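Local structure of beta-n-acetylhexosaminidase (Streptococcus pneumoniae, 4AZH) at residues 12-17 / 325-330; 139-144 / 196-201; 223-228 / 244-249. The protein probably removes terminal beta-linked N-acetylglucosamine residues from glycans, as a family 20 glycoside hydrolase module of the pneumococcal enzyme StrH. All coordinates share one frame; numbering follows the deposited sequence.

Interaction 1: 12-17 / 325-330; sequences KVISID and SMLSIW. With LOG (N-acetylglucosaminono-1,5-lactone (Z)-oxime), chain E.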
# COMPACT_ATOMS: atom_id res chain seq x y z
N LYS A 12 -3.15 -1.46 -10.56
CA LYS A 12 -4.38 -1.93 -9.90
C LYS A 12 -3.93 -2.51 -8.58
O LYS A 12 -3.16 -3.50 -8.56
CB LYS A 12 -5.08 -3.02 -10.73
CG LYS A 12 -5.76 -2.54 -12.02
CD LYS A 12 -4.79 -2.15 -13.11
CE LYS A 12 -3.78 -3.24 -13.43
NZ LYS A 12 -3.39 -2.93 -14.83
N VAL A 13 -4.35 -1.90 -7.47
CA VAL A 13 -3.71 -2.18 -6.18
C VAL A 13 -4.71 -2.59 -5.13
O VAL A 13 -5.79 -2.01 -5.03
CB VAL A 13 -2.92 -0.96 -5.64
CG1 VAL A 13 -2.10 -1.36 -4.41
CG2 VAL A 13 -2.04 -0.33 -6.72
N ILE A 14 -4.36 -3.61 -4.35
CA ILE A 14 -5.11 -4.00 -3.17
C ILE A 14 -4.29 -3.56 -1.96
O ILE A 14 -3.12 -3.86 -1.87
CB ILE A 14 -5.43 -5.54 -3.15
CG1 ILE A 14 -6.05 -5.97 -1.82
CG2 ILE A 14 -4.18 -6.39 -3.42
CD1 ILE A 14 -7.45 -5.43 -1.54
N SER A 15 -4.91 -2.80 -1.05
CA SER A 15 -4.20 -2.34 0.14
C SER A 15 -4.59 -3.15 1.37
O SER A 15 -5.77 -3.36 1.62
CB SER A 15 -4.50 -0.87 0.42
OG SER A 15 -3.92 -0.48 1.65
N ILE A 16 -3.60 -3.57 2.16
CA ILE A 16 -3.86 -4.31 3.40
C ILE A 16 -3.28 -3.61 4.61
O ILE A 16 -2.08 -3.38 4.68
CB ILE A 16 -3.28 -5.74 3.36
CG1 ILE A 16 -3.74 -6.50 2.09
CG2 ILE A 16 -3.66 -6.50 4.63
CD1 ILE A 16 -5.24 -6.83 2.09
N ASP A 17 -4.14 -3.31 5.58
CA ASP A 17 -3.73 -2.65 6.80
C ASP A 17 -3.14 -3.69 7.73
O ASP A 17 -3.84 -4.25 8.60
CB ASP A 17 -4.95 -1.93 7.44
CG ASP A 17 -4.63 -1.29 8.79
OD1 ASP A 17 -3.44 -1.20 9.22
OD2 ASP A 17 -5.63 -0.89 9.45
N SER A 325 -5.48 2.80 -9.68
CA SER A 325 -6.44 2.84 -8.60
C SER A 325 -6.13 1.81 -7.53
O SER A 325 -5.60 0.74 -7.83
CB SER A 325 -7.85 2.59 -9.12
OG SER A 325 -8.26 3.65 -9.97
N MET A 326 -6.50 2.13 -6.28
CA MET A 326 -6.25 1.25 -5.14
C MET A 326 -7.51 1.01 -4.30
O MET A 326 -8.18 1.95 -3.85
CB MET A 326 -5.06 1.81 -4.32
CG MET A 326 -4.85 1.14 -2.98
SD MET A 326 -3.21 1.38 -2.26
CE MET A 326 -3.51 2.63 -1.00
N LEU A 327 -7.83 -0.27 -4.09
CA LEU A 327 -8.90 -0.69 -3.19
C LEU A 327 -8.34 -1.02 -1.79
O LEU A 327 -7.31 -1.70 -1.68
CB LEU A 327 -9.53 -1.91 -3.78
CG LEU A 327 -10.86 -2.29 -3.13
CD1 LEU A 327 -11.89 -2.68 -4.18
CD2 LEU A 327 -10.62 -3.38 -2.10
N SER A 328 -8.99 -0.56 -0.72
CA SER A 328 -8.33 -0.61 0.60
C SER A 328 -9.09 -1.38 1.67
O SER A 328 -10.30 -1.16 1.88
CB SER A 328 -8.01 0.80 1.08
OG SER A 328 -7.36 1.54 0.04
N ILE A 329 -8.38 -2.29 2.33
CA ILE A 329 -8.93 -3.03 3.46
C ILE A 329 -8.30 -2.50 4.74
O ILE A 329 -7.07 -2.48 4.86
CB ILE A 329 -8.65 -4.56 3.38
CG1 ILE A 329 -8.98 -5.11 1.98
CG2 ILE A 329 -9.41 -5.27 4.49
CD1 ILE A 329 -10.41 -4.87 1.51
N TRP A 330 -9.13 -2.07 5.67
CA TRP A 330 -8.63 -1.45 6.88
C TRP A 330 -9.04 -2.26 8.07
O TRP A 330 -10.02 -2.99 8.01
CB TRP A 330 -9.19 -0.06 7.00
CG TRP A 330 -8.79 0.85 5.88
CD1 TRP A 330 -9.57 1.24 4.78
CD2 TRP A 330 -7.51 1.56 5.71
NE1 TRP A 330 -8.86 2.11 3.98
CE2 TRP A 330 -7.62 2.33 4.48
CE3 TRP A 330 -6.32 1.60 6.43
CZ2 TRP A 330 -6.59 3.11 4.00
CZ3 TRP A 330 -5.29 2.40 5.95
CH2 TRP A 330 -5.41 3.13 4.75
C2 LOG E . -7.79 6.33 7.65
C3 LOG E . -7.47 4.85 7.84
C4 LOG E . -8.74 4.16 8.30
C5 LOG E . -9.77 4.29 7.19
C6 LOG E . -11.00 3.42 7.51
C7 LOG E . -6.96 6.73 5.34
C8 LOG E . -5.84 7.28 4.47
N2 LOG E . -6.82 6.91 6.69
O1 LOG E . -10.59 8.07 6.45
O3 LOG E . -6.35 4.64 8.79
O4 LOG E . -8.49 2.79 8.48
O5 LOG E . -10.13 5.63 7.07
O6 LOG E . -11.76 3.98 8.56
C1 LOG E . -9.12 6.57 7.17
O7 LOG E . -7.95 6.22 4.81
N1 LOG E . -9.35 7.81 6.89
O HOH W 1 -5.67 -0.38 3.52
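The indole of Trp330 lies between the bound lactone oxime and a water, with Asp17 at its rim. The sugar-like ring of the inhibitor covers one face, with its C5 3.7 Å above the plane and offset toward the rim; the water oxygen sits 3.3 Å over the centre of the opposite face. Asp17 OD2 meets the indole edge in plane, the carboxylate turned 64° from the ring, while Asp17 CB approaches CE3 obliquely. With chi1 at 176°, CG trans to the backbone N, the carboxylate of Asp17 swings to the indole rim and also reaches the salt bridge with Arg20, which itself hydrogen-bonds the inhibitor, and the backbone N of Ala331.

Behind the indole, the parallel strands 12-17 and 325-330 pair in a regular ladder of five backbone hydrogen bonds, from Val13 N to Ser325 O at one end to Asp17 N to Ile329 O (3.1 Å) at the other. They are the first and last strands of the TIM barrel, so this ladder closes it. Met326 puts SD 3.7 Å from Val13 CG1, and its chain bends at chi3 to bring CE alongside Ser15 CB. Outside the barrel, Ile14 CD1 packs on Leu327 CD2 at 3.8 Å and also touches Ile329 CG1, in a layer covered by helix 340-352.

Ile329 O thus accepts two bonds, the second from the water (2.9 Å), which also lies 2.6 Å from Ser15 OG; that hydroxyl is bonded in turn to His44 ND1. Through this water a buried polar chain runs from His44 to the back of the indole. Aromatic platform and ion pair together are consistent with a pocket built for a sugar ring.

Interaction 2: 139-144 / 196-201; sequences AHFDKV and YYLKWY. With EDO (1,2-ethanediol), chain F; EDO (1,2-ethanediol), chain H.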
# COMPACT_ATOMS: atom_id res chain seq x y z
N ALA A 139 2.26 14.66 20.23
CA ALA A 139 1.61 15.95 20.02
C ALA A 139 0.57 16.20 21.09
O ALA A 139 -0.02 15.25 21.65
CB ALA A 139 0.95 16.01 18.65
N HIS A 140 0.31 17.49 21.33
CA HIS A 140 -0.46 17.94 22.47
C HIS A 140 -1.34 19.13 22.18
O HIS A 140 -0.86 20.26 22.01
CB HIS A 140 0.50 18.26 23.61
CG HIS A 140 -0.17 18.65 24.89
ND1 HIS A 140 0.51 18.85 26.04
CD2 HIS A 140 -1.53 18.87 25.20
CE1 HIS A 140 -0.35 19.21 27.02
NE2 HIS A 140 -1.60 19.22 26.51
N PHE A 141 -2.65 18.88 22.12
CA PHE A 141 -3.62 19.93 21.82
C PHE A 141 -4.71 20.07 22.91
O PHE A 141 -4.38 20.49 24.02
CB PHE A 141 -4.19 19.72 20.42
CG PHE A 141 -3.19 20.01 19.33
CD1 PHE A 141 -2.66 21.28 19.17
CD2 PHE A 141 -2.78 19.01 18.46
CE1 PHE A 141 -1.73 21.55 18.18
CE2 PHE A 141 -1.85 19.28 17.46
CZ PHE A 141 -1.33 20.56 17.32
N ASP A 142 -5.97 19.71 22.62
CA ASP A 142 -7.02 19.68 23.65
C ASP A 142 -6.67 18.65 24.71
O ASP A 142 -7.19 18.70 25.83
CB ASP A 142 -8.39 19.32 23.09
CG ASP A 142 -8.87 20.28 22.02
OD1 ASP A 142 -8.35 21.43 21.95
OD2 ASP A 142 -9.81 19.87 21.26
N LYS A 143 -5.80 17.71 24.35
CA LYS A 143 -5.26 16.71 25.27
C LYS A 143 -4.04 16.10 24.63
O LYS A 143 -3.77 16.38 23.44
CB LYS A 143 -6.30 15.63 25.54
CG LYS A 143 -6.72 14.85 24.31
CD LYS A 143 -7.52 13.64 24.72
CE LYS A 143 -8.23 13.01 23.55
NZ LYS A 143 -8.83 11.71 24.01
N VAL A 144 -3.31 15.29 25.38
CA VAL A 144 -2.13 14.57 24.84
C VAL A 144 -2.54 13.48 23.83
O VAL A 144 -3.34 12.58 24.13
CB VAL A 144 -1.24 13.97 25.96
CG1 VAL A 144 0.05 13.39 25.38
CG2 VAL A 144 -0.89 15.04 27.01
N TYR A 196 -6.60 22.05 10.84
CA TYR A 196 -7.00 23.33 11.42
C TYR A 196 -6.16 23.67 12.66
O TYR A 196 -5.71 24.80 12.81
CB TYR A 196 -8.51 23.34 11.71
CG TYR A 196 -9.05 24.68 12.19
CD1 TYR A 196 -9.21 25.77 11.31
CD2 TYR A 196 -9.46 24.84 13.50
CE1 TYR A 196 -9.73 26.99 11.75
CE2 TYR A 196 -9.98 26.05 13.96
CZ TYR A 196 -10.10 27.12 13.10
OH TYR A 196 -10.63 28.30 13.61
N TYR A 197 -5.91 22.69 13.52
CA TYR A 197 -5.08 22.95 14.71
C TYR A 197 -3.64 23.30 14.31
O TYR A 197 -3.05 24.22 14.90
CB TYR A 197 -5.12 21.80 15.73
CG TYR A 197 -6.29 21.87 16.72
CD1 TYR A 197 -7.63 21.75 16.30
CD2 TYR A 197 -6.05 22.06 18.09
CE1 TYR A 197 -8.68 21.83 17.21
CE2 TYR A 197 -7.10 22.15 19.01
CZ TYR A 197 -8.40 22.04 18.56
OH TYR A 197 -9.40 22.12 19.49
N LEU A 198 -3.10 22.61 13.30
CA LEU A 198 -1.75 22.89 12.83
C LEU A 198 -1.64 24.34 12.33
O LEU A 198 -0.73 25.05 12.73
CB LEU A 198 -1.26 21.87 11.78
CG LEU A 198 -0.91 20.45 12.27
CD1 LEU A 198 -0.71 19.49 11.12
CD2 LEU A 198 0.32 20.46 13.17
N LYS A 199 -2.58 24.78 11.48
CA LYS A 199 -2.57 26.17 10.95
C LYS A 199 -2.78 27.17 12.08
O LYS A 199 -2.13 28.20 12.13
CB LYS A 199 -3.68 26.38 9.91
CG LYS A 199 -3.55 25.54 8.67
CD LYS A 199 -3.25 26.37 7.42
CE LYS A 199 -3.34 25.47 6.18
NZ LYS A 199 -3.61 26.13 4.87
N TRP A 200 -3.71 26.86 12.98
CA TRP A 200 -3.98 27.74 14.11
C TRP A 200 -2.70 28.01 14.89
O TRP A 200 -2.40 29.15 15.26
CB TRP A 200 -5.01 27.10 15.01
CG TRP A 200 -5.34 27.94 16.20
CD1 TRP A 200 -4.62 28.09 17.38
CD2 TRP A 200 -6.53 28.78 16.37
NE1 TRP A 200 -5.26 28.94 18.24
CE2 TRP A 200 -6.42 29.39 17.70
CE3 TRP A 200 -7.65 29.07 15.57
CZ2 TRP A 200 -7.40 30.25 18.20
CZ3 TRP A 200 -8.62 29.94 16.08
CH2 TRP A 200 -8.49 30.52 17.37
N TYR A 201 -1.94 26.95 15.14
CA TYR A 201 -0.73 27.09 15.93
C TYR A 201 0.49 27.41 15.10
O TYR A 201 1.59 27.45 15.63
CB TYR A 201 -0.50 25.84 16.79
CG TYR A 201 -1.49 25.80 17.93
CD1 TYR A 201 -1.39 26.73 18.97
CD2 TYR A 201 -2.55 24.88 17.94
CE1 TYR A 201 -2.31 26.72 20.03
CE2 TYR A 201 -3.47 24.87 18.97
CZ TYR A 201 -3.35 25.79 20.02
OH TYR A 201 -4.26 25.78 21.06
C1 EDO F . 2.79 20.41 18.41
O1 EDO F . 2.96 19.50 17.30
C2 EDO F . 1.55 20.03 19.21
O2 EDO F . 1.96 19.30 20.37
C1 EDO H . 0.37 23.13 20.53
O1 EDO H . 1.62 23.80 20.37
C2 EDO H . -0.45 23.90 21.55
O2 EDO H . -0.38 23.19 22.80
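Phe141, Tyr197 and Tyr201 form an aromatic cluster at the surface of the catalytic module, where the loop after strand 138-140 meets the end of helix 194-200. At His140, just before the cluster, the backbone N donates to O2 of one ethanediol (chain F), 2.6 Å away; the carbonyl O accepts a bond from a second (chain H). Both molecules probably come from the crystallisation liquor, and both also touch the aromatic rings.

Phe141 follows and carries most of the contact. One face of its ring receives Tyr197 CB, 4.2 Å from the centroid and almost on the ring normal, and the opposite face C2 of the chain F ethanediol. The edge of the Tyr197 ring turns toward the Phe141 face in an offset edge-to-face pair, planes 69° apart. Against Tyr201 the rings are nearly parallel but slid apart, with Phe141 CE1 3.4 Å from Tyr201 CD2. Leu198 CD2 reaches the Phe141 edge more loosely, at 4.5 Å from CZ.

Asp142 then points its carboxylate across the end of Tyr197, the two planes 73° apart, and Tyr197 OH donates to the syn lone pair of Asp142 OD1 at 2.8 Å.

Interaction 3: 223-228 / 244-249; sequences LQPMAF and KDVLIS. With LOG (N-acetylglucosaminono-1,5-lactone (Z)-oxime), chain E.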
# COMPACT_ATOMS: atom_id res chain seq x y z
N LEU A 223 13.51 5.39 -4.24
CA LEU A 223 12.16 4.97 -3.97
C LEU A 223 11.26 6.11 -4.44
O LEU A 223 11.57 7.25 -4.16
CB LEU A 223 11.99 4.70 -2.45
CG LEU A 223 12.63 3.37 -1.99
CD1 LEU A 223 12.82 3.32 -0.49
CD2 LEU A 223 11.81 2.18 -2.42
N GLN A 224 10.20 5.81 -5.20
CA GLN A 224 9.15 6.78 -5.49
C GLN A 224 8.41 7.10 -4.18
O GLN A 224 7.87 6.20 -3.55
CB GLN A 224 8.19 6.20 -6.52
CG GLN A 224 6.93 7.01 -6.81
CD GLN A 224 7.21 8.43 -7.29
OE1 GLN A 224 6.82 9.39 -6.64
NE2 GLN A 224 7.87 8.57 -8.42
N PRO A 225 8.39 8.36 -3.75
CA PRO A 225 7.63 8.61 -2.52
C PRO A 225 6.12 8.66 -2.78
O PRO A 225 5.68 9.13 -3.83
CB PRO A 225 8.17 9.97 -2.04
CG PRO A 225 8.66 10.64 -3.28
CD PRO A 225 9.04 9.57 -4.27
N MET A 226 5.36 8.08 -1.86
CA MET A 226 3.91 8.11 -1.89
C MET A 226 3.47 8.68 -0.54
O MET A 226 4.19 8.52 0.46
CB MET A 226 3.37 6.71 -2.10
CG MET A 226 1.85 6.54 -2.16
SD MET A 226 1.53 4.78 -2.49
CE MET A 226 -0.19 4.55 -2.09
N ALA A 227 2.31 9.34 -0.53
CA ALA A 227 1.69 9.80 0.73
C ALA A 227 0.21 10.00 0.48
O ALA A 227 -0.23 10.09 -0.69
CB ALA A 227 2.32 11.11 1.21
N PHE A 228 -0.59 10.06 1.56
CA PHE A 228 -1.99 10.33 1.35
C PHE A 228 -2.19 11.81 1.15
O PHE A 228 -1.29 12.62 1.44
CB PHE A 228 -2.86 9.85 2.48
CG PHE A 228 -2.76 8.38 2.75
CD1 PHE A 228 -3.27 7.45 1.85
CD2 PHE A 228 -2.18 7.92 3.92
CE1 PHE A 228 -3.21 6.07 2.12
CE2 PHE A 228 -2.12 6.54 4.20
CZ PHE A 228 -2.61 5.62 3.29
N LYS A 244 6.75 18.20 -5.15
CA LYS A 244 5.81 17.89 -6.25
C LYS A 244 5.94 16.46 -6.76
O LYS A 244 5.12 16.01 -7.55
CB LYS A 244 6.02 18.85 -7.45
CG LYS A 244 5.89 20.34 -7.11
CD LYS A 244 4.55 20.67 -6.45
CE LYS A 244 4.46 22.16 -6.14
NZ LYS A 244 5.44 22.58 -5.08
N ASP A 245 6.99 15.77 -6.35
CA ASP A 245 7.29 14.44 -6.91
C ASP A 245 6.53 13.31 -6.22
O ASP A 245 6.66 12.12 -6.62
CB ASP A 245 8.78 14.14 -6.82
CG ASP A 245 9.60 15.04 -7.72
OD1 ASP A 245 9.13 15.32 -8.83
OD2 ASP A 245 10.73 15.44 -7.33
N VAL A 246 5.78 13.66 -5.18
CA VAL A 246 5.12 12.68 -4.32
C VAL A 246 3.90 12.16 -5.08
O VAL A 246 3.11 12.95 -5.63
CB VAL A 246 4.68 13.28 -2.95
CG1 VAL A 246 3.97 12.23 -2.10
CG2 VAL A 246 5.87 13.83 -2.18
N LEU A 247 3.77 10.83 -5.10
CA LEU A 247 2.59 10.18 -5.64
C LEU A 247 1.53 10.31 -4.58
O LEU A 247 1.65 9.76 -3.51
CB LEU A 247 2.85 8.70 -5.96
CG LEU A 247 1.65 7.90 -6.49
CD1 LEU A 247 1.13 8.44 -7.81
CD2 LEU A 247 2.04 6.45 -6.68
N ILE A 248 0.47 11.04 -4.90
CA ILE A 248 -0.60 11.28 -3.94
C ILE A 248 -1.66 10.20 -3.96
O ILE A 248 -2.38 10.08 -4.93
CB ILE A 248 -1.28 12.62 -4.23
CG1 ILE A 248 -0.27 13.76 -4.07
CG2 ILE A 248 -2.44 12.84 -3.29
CD1 ILE A 248 0.18 13.97 -2.62
N SER A 249 -1.74 9.40 -2.90
CA SER A 249 -2.85 8.43 -2.73
C SER A 249 -4.09 9.19 -2.21
O SER A 249 -4.16 9.56 -1.03
CB SER A 249 -2.44 7.28 -1.79
OG SER A 249 -3.56 6.48 -1.37
C2 LOG E . -7.79 6.33 7.65
C3 LOG E . -7.47 4.85 7.84
C4 LOG E . -8.74 4.16 8.30
C5 LOG E . -9.77 4.29 7.19
C6 LOG E . -11.00 3.42 7.51
C7 LOG E . -6.96 6.73 5.34
C8 LOG E . -5.84 7.28 4.47
N2 LOG E . -6.82 6.91 6.69
O1 LOG E . -10.59 8.07 6.45
O3 LOG E . -6.35 4.64 8.79
O4 LOG E . -8.49 2.79 8.48
O5 LOG E . -10.13 5.63 7.07
O6 LOG E . -11.76 3.98 8.56
C1 LOG E . -9.12 6.57 7.17
O7 LOG E . -7.95 6.22 4.81
N1 LOG E . -9.35 7.81 6.89
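Ala227 O takes the N-H of Ser249 at 2.8 Å and receives a CA-H contact from Ile248 as well. Leu247 O is held in the same way: Ala227 N donates to it at 3.1 Å, and Met226 CA approaches to 3.2 Å. The third bond of the ladder, Leu247 N to Pro225 O, is close to straight, at 171°.

Around this backbone the side chains divide between two faces. On one, Ala227 CB rests against Val246 CG1 at 3.9 Å, and helix 204-220 covers neighbouring Pro225 and Val246. On the other, Met226 stretches out fully extended so that its CE ends 3.6 Å from Ser249 CB. The strands 224-228 and 247-250 are consecutive parallel staves of the TIM barrel, joined by a connection that contains no helix, unlike a classical beta-alpha-beta crossover.

At the C-terminal end of its strand Phe228 enters the ligand pocket. A chi1 of -59°, with CG opposite the carbonyl carbon, turns the ring so that one face meets the acetamido methyl of the inhibitor, C8, which sits 3.5 Å above the plane and over the ring centre. Ser249 OG, hydrogen-bonded to Thr276, lies near the ring plane at the edge, 3.4 Å from Phe228 CD1.

Interactions 1 and 3 belong to the same parallel barrel sheet, their centres 16 Å apart. They meet across its interior, where Met326 CE packs on Met226 CE and on Ser249 OG, and again at the ligand, where Trp330 CH2 lies 4.0 Å from Phe228 CZ. The pocket thus draws side chains from strands far apart in sequence. Interaction 1 joins the first and last barrel strands, so interactions 2 and 3 both fall between its segments along the chain, interaction 2 coming first. Interaction 2 stands apart at the surface, its centre 30 Å from that of interaction 1 and 25 Å from that of interaction 3, joining the excursion after strand 111-118 to helix 194-200, which follows strand 177-181.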